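PDB 5U1T: separin from Saccharomyces cerevisiae, which cleaves the MCD1/SCC1 subunit of cohesin at the onset of anaphase as a caspase-like cysteine protease, and is held inactive by securin for most of the cell cycle. Local coordinates for residues F617-K622 against D871-T876; L654-I659 against T903-L908. All coordinates share one frame; numbering follows the deposited sequence.

How the contacts relate
Contact 1 and contact 2 lie side by side in the all-helical part of the chain, their centres about 12 Å apart. Their segments alternate along the sequence: 617-622, 654-659, 871-876, 903-908. In each, a turn between two consecutive helices (602-617 and 621-633; 642-655 and 659-672) meets the start of a much later helix, 872-881 or 905-912. The two contacts also touch, through a probable hydrogen bond of D621 OD2 with S655 OG (2.8 Å) and through L656 packed on I872 and D621. Two inter-helix turns and two later helix starts thus join in one patch of packing, away from the probable active-site residue C1497.

Contact 1 (F617-K622 against D871-T876)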
ATOM      1  N   PHE A 617       8.807  -2.571   2.595  1.00 52.54           N
ATOM      2  CA  PHE A 617       7.653  -3.442   2.489  1.00 50.55           C
ATOM      3  C   PHE A 617       7.868  -4.746   3.264  1.00 50.90           C
ATOM      4  O   PHE A 617       6.903  -5.399   3.658  1.00 53.24           O
ATOM      5  CB  PHE A 617       7.361  -3.694   1.012  1.00 48.98           C
ATOM      6  CG  PHE A 617       6.340  -4.769   0.733  1.00 47.73           C
ATOM      7  CD1 PHE A 617       6.732  -6.098   0.570  1.00 46.72           C
ATOM      8  CD2 PHE A 617       5.013  -4.445   0.551  1.00 45.61           C
ATOM      9  CE1 PHE A 617       5.813  -7.081   0.271  1.00 47.41           C
ATOM     10  CE2 PHE A 617       4.089  -5.424   0.249  1.00 49.21           C
ATOM     11  CZ  PHE A 617       4.489  -6.752   0.123  1.00 47.38           C
ATOM     12  N   ASN A 618       9.125  -5.121   3.495  1.00 51.38           N
ATOM     13  CA  ASN A 618       9.415  -6.334   4.260  1.00 52.40           C
ATOM     14  C   ASN A 618       9.853  -6.028   5.683  1.00 53.50           C
ATOM     15  O   ASN A 618      10.249  -6.931   6.426  1.00 50.55           O
ATOM     16  CB  ASN A 618      10.474  -7.179   3.567  1.00 44.88           C
ATOM     17  CG  ASN A 618       9.904  -7.986   2.432  1.00 52.80           C
ATOM     18  OD1 ASN A 618      10.273  -7.799   1.267  1.00 53.27           O
ATOM     19  ND2 ASN A 618       8.981  -8.886   2.754  1.00 53.52           N
ATOM     20  N   ASN A 619       9.755  -4.751   6.044  1.00 49.59           N
ATOM     21  CA  ASN A 619      10.072  -4.265   7.375  1.00 54.71           C
ATOM     22  C   ASN A 619      11.512  -4.634   7.759  1.00 55.06           C
ATOM     23  O   ASN A 619      11.770  -5.152   8.828  1.00 57.92           O
ATOM     24  CB  ASN A 619       9.063  -4.804   8.415  1.00 52.42           C
ATOM     25  CG  ASN A 619       7.595  -4.658   7.966  1.00 58.19           C
ATOM     26  OD1 ASN A 619       7.051  -3.547   7.903  1.00 59.18           O
ATOM     27  ND2 ASN A 619       6.948  -5.790   7.666  1.00 56.09           N
ATOM     28  N   PHE A 620      12.458  -4.369   6.872  1.00 59.91           N
ATOM     29  CA  PHE A 620      13.864  -4.607   7.181  1.00 56.44           C
ATOM     30  C   PHE A 620      14.406  -3.316   7.755  1.00 55.14           C
ATOM     31  O   PHE A 620      15.444  -2.825   7.314  1.00 60.17           O
ATOM     32  CB  PHE A 620      14.666  -5.010   5.940  1.00 50.21           C
ATOM     33  CG  PHE A 620      14.525  -6.449   5.539  1.00 53.58           C
ATOM     34  CD1 PHE A 620      13.370  -7.166   5.791  1.00 52.24           C
ATOM     35  CD2 PHE A 620      15.563  -7.092   4.886  1.00 53.78           C
ATOM     36  CE1 PHE A 620      13.256  -8.500   5.393  1.00 52.61           C
ATOM     37  CE2 PHE A 620      15.446  -8.421   4.492  1.00 53.49           C
ATOM     38  CZ  PHE A 620      14.292  -9.122   4.747  1.00 50.99           C
ATOM     39  N   ASP A 621      13.697  -2.767   8.733  1.00 52.47           N
ATOM     40  CA  ASP A 621      13.864  -1.378   9.142  1.00 49.28           C
ATOM     41  C   ASP A 621      15.296  -0.989   9.559  1.00 52.40           C
ATOM     42  O   ASP A 621      15.690   0.172   9.419  1.00 55.30           O
ATOM     43  CB  ASP A 621      12.878  -1.065  10.278  1.00 52.99           C
ATOM     44  CG  ASP A 621      11.441  -1.503   9.956  1.00 60.17           C
ATOM     45  OD1 ASP A 621      11.002  -1.353   8.794  1.00 60.32           O
ATOM     46  OD2 ASP A 621      10.741  -2.010  10.866  1.00 64.49           O
ATOM     47  N   LYS A 622      16.068  -1.947  10.064  1.00 48.61           N
ATOM     48  CA  LYS A 622      17.447  -1.695  10.473  1.00 53.96           C
ATOM     49  C   LYS A 622      18.314  -1.383   9.243  1.00 57.46           C
ATOM     50  O   LYS A 622      18.999  -0.354   9.179  1.00 55.61           O
ATOM     51  CB  LYS A 622      17.996  -2.908  11.223  1.00 49.02           C
ATOM     52  CG  LYS A 622      19.312  -2.705  11.938  1.00 48.39           C
ATOM     53  CD  LYS A 622      19.731  -3.997  12.625  1.00 55.34           C
ATOM     54  CE  LYS A 622      20.215  -3.774  14.059  1.00 63.78           C
ATOM     55  NZ  LYS A 622      21.585  -3.134  14.172  1.00 73.27           N
ATOM     56  N   ASP A 871      13.593  -8.625  10.130  1.00 56.28           N
ATOM     57  CA  ASP A 871      12.275  -8.087  10.480  1.00 57.72           C
ATOM     58  C   ASP A 871      11.885  -8.313  11.965  1.00 54.32           C
ATOM     59  O   ASP A 871      11.249  -9.315  12.302  1.00 53.95           O
ATOM     60  CB  ASP A 871      11.216  -8.706   9.573  1.00 47.24           C
ATOM     61  CG  ASP A 871       9.865  -8.060   9.733  1.00 55.67           C
ATOM     62  OD1 ASP A 871       9.705  -7.183  10.613  1.00 58.00           O
ATOM     63  OD2 ASP A 871       8.947  -8.439   8.972  1.00 62.17           O
ATOM     64  N   ILE A 872      12.242  -7.372  12.835  1.00 51.09           N
ATOM     65  CA  ILE A 872      12.028  -7.571  14.270  1.00 59.01           C
ATOM     66  C   ILE A 872      10.533  -7.513  14.615  1.00 52.41           C
ATOM     67  O   ILE A 872      10.079  -8.250  15.471  1.00 56.13           O
ATOM     68  CB  ILE A 872      12.817  -6.543  15.135  1.00 52.03           C
ATOM     69  CG1 ILE A 872      12.664  -6.867  16.626  1.00 58.11           C
ATOM     70  CG2 ILE A 872      12.368  -5.119  14.873  1.00 50.28           C
ATOM     71  CD1 ILE A 872      12.960  -8.315  16.992  1.00 58.50           C
ATOM     72  N   THR A 873       9.772  -6.677  13.919  1.00 50.70           N
ATOM     73  CA  THR A 873       8.351  -6.570  14.183  1.00 45.90           C
ATOM     74  C   THR A 873       7.585  -7.846  13.762  1.00 56.62           C
ATOM     75  O   THR A 873       6.612  -8.210  14.423  1.00 61.28           O
ATOM     76  CB  THR A 873       7.736  -5.306  13.519  1.00 41.67           C
ATOM     77  OG1 THR A 873       7.921  -5.340  12.108  1.00 53.04           O
ATOM     78  CG2 THR A 873       8.387  -4.050  14.051  1.00 47.26           C
ATOM     79  N   SER A 874       8.013  -8.554  12.717  1.00 56.65           N
ATOM     80  CA  SER A 874       7.412  -9.859  12.436  1.00 53.18           C
ATOM     81  C   SER A 874       7.871 -10.940  13.411  1.00 53.32           C
ATOM     82  O   SER A 874       7.138 -11.893  13.665  1.00 55.72           O
ATOM     83  CB  SER A 874       7.726 -10.342  11.020  1.00 56.78           C
ATOM     84  OG  SER A 874       6.941  -9.693  10.053  1.00 55.16           O
ATOM     85  N   LEU A 875       9.091 -10.817  13.928  1.00 54.99           N
ATOM     86  CA  LEU A 875       9.651 -11.822  14.836  1.00 55.16           C
ATOM     87  C   LEU A 875       8.968 -11.772  16.202  1.00 59.94           C
ATOM     88  O   LEU A 875       8.603 -12.817  16.765  1.00 56.78           O
ATOM     89  CB  LEU A 875      11.159 -11.639  15.004  1.00 47.98           C
ATOM     90  CG  LEU A 875      11.803 -12.591  16.014  1.00 57.14           C
ATOM     91  CD1 LEU A 875      11.773 -14.048  15.570  1.00 46.21           C
ATOM     92  CD2 LEU A 875      13.215 -12.145  16.337  1.00 52.22           C
ATOM     93  N   THR A 876       8.796 -10.562  16.733  1.00 57.97           N
ATOM     94  CA  THR A 876       8.126 -10.409  18.015  1.00 57.89           C
ATOM     95  C   THR A 876       6.677 -10.891  17.903  1.00 58.30           C
ATOM     96  O   THR A 876       6.165 -11.522  18.831  1.00 58.93           O
ATOM     97  CB  THR A 876       8.179  -8.964  18.521  1.00 56.62           C
ATOM     98  OG1 THR A 876       7.638  -8.081  17.539  1.00 51.73           O
ATOM     99  CG2 THR A 876       9.622  -8.579  18.811  1.00 58.63           C
TER
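D871 meets N619 side by side, the two side chains pointing the same way with carboxylate and amide planes 40° apart. N619 brings its CB against oxygens: it lies 3.3 Å from D871 OD1 and 3.9 Å from T873 OG1. Backbone oxygens also border the aspartate. D871 CA makes a CA-H...O contact with N619 O at 3.4 Å, with an angle of 145° at the hydrogen.

This geometry belongs to a helix end facing a helix start. N619, with positive phi, is the C-prime residue of a Schellman motif that closes helix 602-617, while D871 is the N-cap of helix 872-881. With CG anti to the backbone N (chi1 -172°), beside the carbonyl carbon, the D871 carboxylate sits alongside N619 and is held by three bonds within its own segment. OD1 accepts from S874 N at 3.0 Å, the donor standing above the carboxylate plane, and from T873 OG1 at 3.0 Å through its syn lone pair; OD2 accepts from S874 OG at 2.6 Å, again from above the plane. An alanine in place of D871 would probably leave S874 N without its capping acceptor and the hydroxyls of T873 and S874 without the carboxylate they donate to.

Charge enters from outside: R834, on helix 829-845, donates to S874 OG and forms a long, weak ion pair with D871 OD2, which probably offsets part of the negative charge. The other acid, D621, keeps its OD2 5.3 Å from D871 OD1 and is hydrogen-bonded through it to S655 OG.

Contact 2 (L654-I659 against T903-L908); sequences LSLYMI and TFLPNL
A Schellman motif closing helix 642-655, with Y657 as its positive-phi C-prime residue, meets the capped start of helix 905-912. Two hydrogen bonds join the turns. T903 OG1, set anti to its backbone N (chi1 169°), donates to L656 O at 2.7 Å, nearly along the C=O axis (166°). The same OG1 accepts from L905 N at 2.9 Å, so one hydroxyl both caps its own helix and grips the other turn. Next to it, F904 N donates to Y657 O at 3.0 Å; the N-H points almost straight at the oxygen (167°), though the donor stands above the carbonyl plane.

Apolar side chains pack around these bonds. L656 CD2 approaches L905 CD2 at 4.1 Å, and helix 893-896 adds F896 against L656, M658 and T903. The Y657 and L905 side chains cross at about a right angle, with CD1 of the leucine 3.7 Å from CD1 of the tyrosine. H694 meets the Y657 ring edge-to-face. L908 supplies a CH-pi contact: its CD2 lies over one face, 3.6 Å from the ring centroid, and is offset toward the rim, where Y657 CZ is its nearest atom at 3.4 Å.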
ATOM      1  N   LEU A 654       9.600   5.193  12.262  1.00 62.64           N
ATOM      2  CA  LEU A 654       8.235   4.929  12.682  1.00 53.95           C
ATOM      3  C   LEU A 654       7.972   3.432  12.844  1.00 62.86           C
ATOM      4  O   LEU A 654       7.419   3.014  13.857  1.00 65.61           O
ATOM      5  CB  LEU A 654       7.248   5.533  11.692  1.00 54.97           C
ATOM      6  CG  LEU A 654       7.241   7.059  11.574  1.00 59.95           C
ATOM      7  CD1 LEU A 654       6.425   7.465  10.371  1.00 60.99           C
ATOM      8  CD2 LEU A 654       6.692   7.728  12.801  1.00 61.64           C
ATOM      9  N   SER A 655       8.371   2.612  11.882  1.00 60.19           N
ATOM     10  CA  SER A 655       8.134   1.183  12.025  1.00 57.66           C
ATOM     11  C   SER A 655       8.840   0.620  13.270  1.00 55.07           C
ATOM     12  O   SER A 655       8.378  -0.349  13.876  1.00 55.71           O
ATOM     13  CB  SER A 655       8.577   0.439  10.774  1.00 55.65           C
ATOM     14  OG  SER A 655       8.193  -0.924  10.803  1.00 56.97           O
ATOM     15  N   LEU A 656       9.941   1.239  13.674  1.00 53.02           N
ATOM     16  CA  LEU A 656      10.642   0.762  14.860  1.00 60.01           C
ATOM     17  C   LEU A 656      10.238   1.548  16.122  1.00 62.44           C
ATOM     18  O   LEU A 656      10.892   1.455  17.175  1.00 56.82           O
ATOM     19  CB  LEU A 656      12.153   0.814  14.639  1.00 47.76           C
ATOM     20  CG  LEU A 656      12.590  -0.336  13.742  1.00 53.58           C
ATOM     21  CD1 LEU A 656      14.091  -0.360  13.538  1.00 53.22           C
ATOM     22  CD2 LEU A 656      12.098  -1.672  14.256  1.00 47.15           C
ATOM     23  N   TYR A 657       9.134   2.290  16.002  1.00 59.13           N
ATOM     24  CA  TYR A 657       8.604   3.167  17.059  1.00 60.82           C
ATOM     25  C   TYR A 657       9.698   4.051  17.671  1.00 60.13           C
ATOM     26  O   TYR A 657       9.718   4.322  18.868  1.00 63.10           O
ATOM     27  CB  TYR A 657       7.867   2.348  18.142  1.00 59.62           C
ATOM     28  CG  TYR A 657       6.507   1.853  17.669  1.00 57.23           C
ATOM     29  CD1 TYR A 657       6.379   0.645  16.987  1.00 54.80           C
ATOM     30  CD2 TYR A 657       5.362   2.606  17.880  1.00 55.79           C
ATOM     31  CE1 TYR A 657       5.160   0.205  16.553  1.00 51.67           C
ATOM     32  CE2 TYR A 657       4.133   2.168  17.448  1.00 58.65           C
ATOM     33  CZ  TYR A 657       4.034   0.971  16.781  1.00 57.39           C
ATOM     34  OH  TYR A 657       2.796   0.541  16.334  1.00 62.54           O
ATOM     35  N   MET A 658      10.600   4.518  16.818  1.00 62.07           N
ATOM     36  CA  MET A 658      11.572   5.502  17.242  1.00 65.10           C
ATOM     37  C   MET A 658      10.967   6.880  17.027  1.00 65.41           C
ATOM     38  O   MET A 658      11.350   7.609  16.122  1.00 64.18           O
ATOM     39  CB  MET A 658      12.880   5.337  16.486  1.00 58.71           C
ATOM     40  CG  MET A 658      13.436   3.924  16.484  1.00 61.19           C
ATOM     41  SD  MET A 658      15.084   3.927  15.747  1.00 68.85           S
ATOM     42  CE  MET A 658      15.369   2.191  15.511  1.00 62.41           C
ATOM     43  N   ILE A 659      10.006   7.229  17.870  1.00 65.65           N
ATOM     44  CA  ILE A 659       9.223   8.428  17.632  1.00 67.17           C
ATOM     45  C   ILE A 659      10.112   9.666  17.745  1.00 66.14           C
ATOM     46  O   ILE A 659       9.929  10.631  17.003  1.00 65.87           O
ATOM     47  CB  ILE A 659       8.014   8.519  18.596  1.00 62.42           C
ATOM     48  CG1 ILE A 659       6.830   7.724  18.058  1.00 56.54           C
ATOM     49  CG2 ILE A 659       7.512   9.925  18.688  1.00 63.33           C
ATOM     50  CD1 ILE A 659       7.057   6.257  17.961  1.00 64.62           C
ATOM     51  N   THR A 903      13.633   3.855  21.091  1.00 64.31           N
ATOM     52  CA  THR A 903      12.458   3.139  20.623  1.00 60.50           C
ATOM     53  C   THR A 903      11.463   2.802  21.762  1.00 66.91           C
ATOM     54  O   THR A 903      11.832   2.267  22.819  1.00 61.32           O
ATOM     55  CB  THR A 903      12.868   1.843  19.916  1.00 61.98           C
ATOM     56  OG1 THR A 903      11.714   1.033  19.686  1.00 60.60           O
ATOM     57  CG2 THR A 903      13.850   1.065  20.755  1.00 54.12           C
ATOM     58  N   PHE A 904      10.192   3.115  21.525  1.00 65.59           N
ATOM     59  CA  PHE A 904       9.107   2.731  22.418  1.00 63.48           C
ATOM     60  C   PHE A 904       8.697   1.285  22.195  1.00 63.78           C
ATOM     61  O   PHE A 904       7.808   0.784  22.872  1.00 65.52           O
ATOM     62  CB  PHE A 904       7.902   3.651  22.210  1.00 59.23           C
ATOM     63  CG  PHE A 904       6.789   3.437  23.191  1.00 61.06           C
ATOM     64  CD1 PHE A 904       6.945   3.780  24.521  1.00 63.48           C
ATOM     65  CD2 PHE A 904       5.583   2.898  22.779  1.00 65.46           C
ATOM     66  CE1 PHE A 904       5.919   3.594  25.425  1.00 67.45           C
ATOM     67  CE2 PHE A 904       4.545   2.710  23.674  1.00 66.12           C
ATOM     68  CZ  PHE A 904       4.717   3.056  25.004  1.00 67.41           C
ATOM     69  N   LEU A 905       9.336   0.614  21.243  1.00 63.07           N
ATOM     70  CA  LEU A 905       8.892  -0.718  20.852  1.00 64.30           C
ATOM     71  C   LEU A 905       8.995  -1.769  21.983  1.00 61.70           C
ATOM     72  O   LEU A 905       8.092  -2.575  22.140  1.00 63.54           O
ATOM     73  CB  LEU A 905       9.657  -1.185  19.610  1.00 62.07           C
ATOM     74  CG  LEU A 905       9.140  -2.439  18.910  1.00 61.05           C
ATOM     75  CD1 LEU A 905       7.647  -2.362  18.771  1.00 57.09           C
ATOM     76  CD2 LEU A 905       9.773  -2.562  17.548  1.00 57.75           C
ATOM     77  N   PRO A 906      10.077  -1.779  22.779  1.00 62.17           N
ATOM     78  CA  PRO A 906       9.999  -2.800  23.845  1.00 65.62           C
ATOM     79  C   PRO A 906       8.979  -2.489  24.982  1.00 67.14           C
ATOM     80  O   PRO A 906       8.482  -3.404  25.672  1.00 58.86           O
ATOM     81  CB  PRO A 906      11.434  -2.853  24.386  1.00 57.29           C
ATOM     82  CG  PRO A 906      12.117  -1.637  23.857  1.00 62.55           C
ATOM     83  CD  PRO A 906      11.440  -1.247  22.603  1.00 60.00           C
ATOM     84  N   ASN A 907       8.671  -1.204  25.154  1.00 63.19           N
ATOM     85  CA  ASN A 907       7.608  -0.768  26.053  1.00 62.84           C
ATOM     86  C   ASN A 907       6.198  -0.986  25.518  1.00 62.88           C
ATOM     87  O   ASN A 907       5.264  -1.226  26.289  1.00 62.91           O
ATOM     88  CB  ASN A 907       7.797   0.702  26.383  1.00 62.89           C
ATOM     89  CG  ASN A 907       8.558   0.886  27.661  1.00 63.99           C
ATOM     90  OD1 ASN A 907       8.626  -0.037  28.484  1.00 64.64           O
ATOM     91  ND2 ASN A 907       9.145   2.067  27.848  1.00 63.57           N
ATOM     92  N   LEU A 908       6.043  -0.881  24.200  1.00 66.16           N
ATOM     93  CA  LEU A 908       4.777  -1.186  23.556  1.00 60.16           C
ATOM     94  C   LEU A 908       4.457  -2.655  23.764  1.00 61.25           C
ATOM     95  O   LEU A 908       3.321  -3.013  24.094  1.00 60.52           O
ATOM     96  CB  LEU A 908       4.830  -0.842  22.078  1.00 61.03           C
ATOM     97  CG  LEU A 908       3.534  -0.964  21.285  1.00 61.57           C
ATOM     98  CD1 LEU A 908       2.433  -0.229  21.989  1.00 65.47           C
ATOM     99  CD2 LEU A 908       3.762  -0.368  19.933  1.00 61.15           C
TER